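Local coordinates for GlcNAc Inducible Gene 2, GIG2 (Candida albicans, PDB 6AKZ), which binds iron and is probably an oxygenase of the cupin superfamily, at residues 162-170 against 374-382. Sequence-based numbering, arbitrary orientation.
Sequences ENCLIDLDT and QTPLSITNI
A short antiparallel bridge, centred on Ile-166 and Ser-378, joins the strand 166-167 to the loop between strand 367-371 and helix 382-394. Three backbone hydrogen bonds join the two segments, two flanking the bridge pair and the third after the turn. Asp-167 N gives a nearly straight bond to Leu-377 O at 2.8 Å. Ile-379 N reaches Leu-165 O at 3.0 Å in a more bent bond. Past the corner at 168-169, Leu-377 N bonds to Thr-170 O at 3.2 Å.

Ile-166 lies on the same face as Ser-378, with CG1 3.8 Å from Ser-378 CB. Its side chain is extended (chi1 -178°, chi2 167°), and CD1 reaches Pro-376 CG at 3.9 Å. Leu-168 CD2 also meets this proline ring, at CB. Thr-170 lies beside Leu-377, pointing the same way, with CG2 3.7 Å from Leu-377 CB. Leu-165 and Ile-379 meet through their CB atoms and again through their CD1 methyls.

Asp-167 ties the corner together. Its OD2 takes the hydroxyl of Thr-170 at 2.7 Å, from above the carboxylate plane, and forms a salt bridge with Arg-451 of helix 445-460. Within 374-382, Asn-381 ND2 bonds to Pro-376 O at 2.9 Å and also to Phe-253 O. The contact thus pairs an antiparallel bridge with a type I beta turn, Asp-167 to Thr-170, whose first side chain accepts a bond from its last.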
loop_
_atom_site.group_PDB
_atom_site.type_symbol
_atom_site.label_atom_id
_atom_site.label_comp_id
_atom_site.label_asym_id
_atom_site.label_seq_id
_atom_site.Cartn_x
_atom_site.Cartn_y
_atom_site.Cartn_z
ATOM N N GLU A 162 -14.622 -10.860 16.895
ATOM C CA GLU A 162 -14.987 -10.408 18.217
ATOM C C GLU A 162 -13.945 -9.494 18.800
ATOM O O GLU A 162 -14.302 -8.558 19.513
ATOM C CB GLU A 162 -15.193 -11.621 19.120
ATOM C CG GLU A 162 -15.761 -11.281 20.502
ATOM C CD GLU A 162 -17.010 -10.419 20.457
ATOM O OE1 GLU A 162 -17.888 -10.616 19.571
ATOM O OE2 GLU A 162 -17.105 -9.537 21.330
ATOM N N ASN A 163 -12.664 -9.755 18.523
ATOM C CA ASN A 163 -11.570 -9.036 19.157
ATOM C C ASN A 163 -10.655 -8.202 18.289
ATOM O O ASN A 163 -9.990 -7.274 18.805
ATOM C CB ASN A 163 -10.718 -10.009 19.915
ATOM C CG ASN A 163 -11.491 -10.673 21.004
ATOM O OD1 ASN A 163 -12.123 -9.994 21.821
ATOM N ND2 ASN A 163 -11.559 -11.963 20.946
ATOM N N CYS A 164 -10.587 -8.501 16.992
ATOM C CA CYS A 164 -9.578 -7.824 16.173
ATOM C C CYS A 164 -9.978 -6.359 16.005
ATOM O O CYS A 164 -11.106 -6.031 15.493
ATOM C CB CYS A 164 -9.482 -8.488 14.811
ATOM S SG CYS A 164 -8.144 -7.892 13.791
ATOM N N LEU A 165 -9.068 -5.447 16.349
ATOM C CA LEU A 165 -9.396 -4.016 16.389
ATOM C C LEU A 165 -9.321 -3.327 15.011
ATOM O O LEU A 165 -8.503 -2.429 14.782
ATOM C CB LEU A 165 -8.559 -3.299 17.453
ATOM C CG LEU A 165 -8.893 -3.780 18.877
ATOM C CD1 LEU A 165 -7.921 -3.064 19.802
ATOM C CD2 LEU A 165 -10.333 -3.453 19.269
ATOM N N ILE A 166 -10.236 -3.721 14.125
ATOM C CA ILE A 166 -10.328 -3.151 12.789
ATOM C C ILE A 166 -11.791 -3.064 12.378
ATOM O O ILE A 166 -12.619 -3.930 12.761
ATOM C CB ILE A 166 -9.442 -3.899 11.799
ATOM C CG1 ILE A 166 -9.501 -3.258 10.412
ATOM C CG2 ILE A 166 -9.853 -5.348 11.685
ATOM C CD1 ILE A 166 -8.394 -3.796 9.493
ATOM N N ASP A 167 -12.103 -2.013 11.623
ATOM C CA ASP A 167 -13.390 -1.807 11.024
ATOM C C ASP A 167 -13.217 -1.531 9.542
ATOM O O ASP A 167 -12.927 -0.424 9.105
ATOM C CB ASP A 167 -14.135 -0.680 11.752
ATOM C CG ASP A 167 -15.424 -0.236 11.008
ATOM O OD1 ASP A 167 -15.999 -1.039 10.216
ATOM O OD2 ASP A 167 -15.890 0.900 11.268
ATOM N N LEU A 168 -13.408 -2.579 8.758
ATOM C CA LEU A 168 -13.164 -2.485 7.326
ATOM C C LEU A 168 -14.268 -1.721 6.618
ATOM O O LEU A 168 -14.087 -1.291 5.480
ATOM C CB LEU A 168 -13.043 -3.903 6.763
ATOM C CG LEU A 168 -11.688 -4.545 7.025
ATOM C CD1 LEU A 168 -11.744 -6.030 6.653
ATOM C CD2 LEU A 168 -10.569 -3.910 6.258
ATOM N N ASP A 169 -15.371 -1.499 7.295
ATOM C CA ASP A 169 -16.425 -0.638 6.770
ATOM C C ASP A 169 -16.086 0.841 6.847
ATOM O O ASP A 169 -16.862 1.689 6.368
ATOM C CB ASP A 169 -17.728 -0.837 7.557
ATOM C CG ASP A 169 -18.318 -2.187 7.372
ATOM O OD1 ASP A 169 -17.983 -2.865 6.376
ATOM O OD2 ASP A 169 -19.145 -2.592 8.228
ATOM N N THR A 170 -14.989 1.240 7.449
ATOM C CA THR A 170 -14.715 2.620 7.548
ATOM C C THR A 170 -13.406 2.938 6.830
ATOM O O THR A 170 -12.340 2.353 7.160
ATOM C CB THR A 170 -14.631 3.031 8.978
ATOM O OG1 THR A 170 -15.955 2.930 9.551
ATOM C CG2 THR A 170 -14.125 4.465 9.115
ATOM N N GLN A 374 -6.205 2.952 0.527
ATOM C CA GLN A 374 -7.137 2.447 1.492
ATOM C C GLN A 374 -6.531 2.325 2.869
ATOM O O GLN A 374 -5.538 1.614 3.037
ATOM C CB GLN A 374 -7.620 1.064 1.007
ATOM C CG GLN A 374 -8.644 0.453 1.965
ATOM C CD GLN A 374 -9.306 -0.756 1.357
ATOM O OE1 GLN A 374 -8.719 -1.778 1.274
ATOM N NE2 GLN A 374 -10.612 -0.642 1.013
ATOM N N THR A 375 -7.126 3.011 3.840
ATOM C CA THR A 375 -6.603 3.096 5.176
ATOM C C THR A 375 -7.806 2.779 6.105
ATOM O O THR A 375 -8.636 3.626 6.418
ATOM C CB THR A 375 -6.118 4.527 5.427
ATOM O OG1 THR A 375 -5.133 4.878 4.445
ATOM C CG2 THR A 375 -5.552 4.660 6.817
ATOM N N PRO A 376 -7.936 1.527 6.538
ATOM C CA PRO A 376 -9.078 1.201 7.395
ATOM C C PRO A 376 -8.942 1.760 8.803
ATOM O O PRO A 376 -7.818 1.928 9.314
ATOM C CB PRO A 376 -9.050 -0.359 7.419
ATOM C CG PRO A 376 -7.528 -0.665 7.280
ATOM C CD PRO A 376 -7.027 0.392 6.293
ATOM N N LEU A 377 -10.102 2.017 9.389
ATOM C CA LEU A 377 -10.163 2.336 10.782
ATOM C C LEU A 377 -9.624 1.137 11.559
ATOM O O LEU A 377 -10.182 0.051 11.523
ATOM C CB LEU A 377 -11.570 2.743 11.242
ATOM C CG LEU A 377 -11.723 2.942 12.783
ATOM C CD1 LEU A 377 -10.870 4.122 13.208
ATOM C CD2 LEU A 377 -13.215 3.259 13.001
ATOM N N SER A 378 -8.507 1.321 12.164
ATOM C CA SER A 378 -7.799 0.195 12.847
ATOM C C SER A 378 -6.877 0.687 13.857
ATOM O O SER A 378 -6.495 1.875 13.893
ATOM C CB SER A 378 -7.059 -0.731 11.809
ATOM O OG SER A 378 -5.895 -0.078 11.348
ATOM N N ILE A 379 -6.476 -0.195 14.741
ATOM C CA ILE A 379 -5.671 0.264 15.925
ATOM C C ILE A 379 -4.366 1.007 15.582
ATOM O O ILE A 379 -4.030 2.027 16.231
ATOM C CB ILE A 379 -5.484 -0.873 16.926
ATOM C CG1 ILE A 379 -5.063 -0.346 18.277
ATOM C CG2 ILE A 379 -4.516 -1.940 16.473
ATOM C CD1 ILE A 379 -6.164 0.436 18.956
ATOM N N THR A 380 -3.688 0.602 14.515
ATOM C CA THR A 380 -2.400 1.267 14.137
ATOM C C THR A 380 -2.666 2.530 13.292
ATOM O O THR A 380 -1.703 3.117 12.858
ATOM C CB THR A 380 -1.392 0.325 13.449
ATOM O OG1 THR A 380 -1.919 -0.163 12.191
ATOM C CG2 THR A 380 -1.043 -0.904 14.330
ATOM N N ASN A 381 -3.945 2.833 12.983
ATOM C CA ASN A 381 -4.362 3.996 12.238
ATOM C C ASN A 381 -4.989 5.089 13.114
ATOM O O ASN A 381 -5.410 6.120 12.605
ATOM C CB ASN A 381 -5.271 3.620 11.078
ATOM C CG ASN A 381 -4.464 3.188 9.870
ATOM O OD1 ASN A 381 -3.309 3.658 9.726
ATOM N ND2 ASN A 381 -4.951 2.233 9.078
ATOM N N ILE A 382 -5.075 4.867 14.408
ATOM C CA ILE A 382 -5.637 5.936 15.266
ATOM C C ILE A 382 -4.706 7.160 15.254
ATOM O O ILE A 382 -5.173 8.330 15.216
ATOM C CB ILE A 382 -5.918 5.416 16.674
ATOM C CG1 ILE A 382 -6.935 4.273 16.637
ATOM C CG2 ILE A 382 -6.368 6.565 17.545
ATOM C CD1 ILE A 382 -8.301 4.627 16.116
#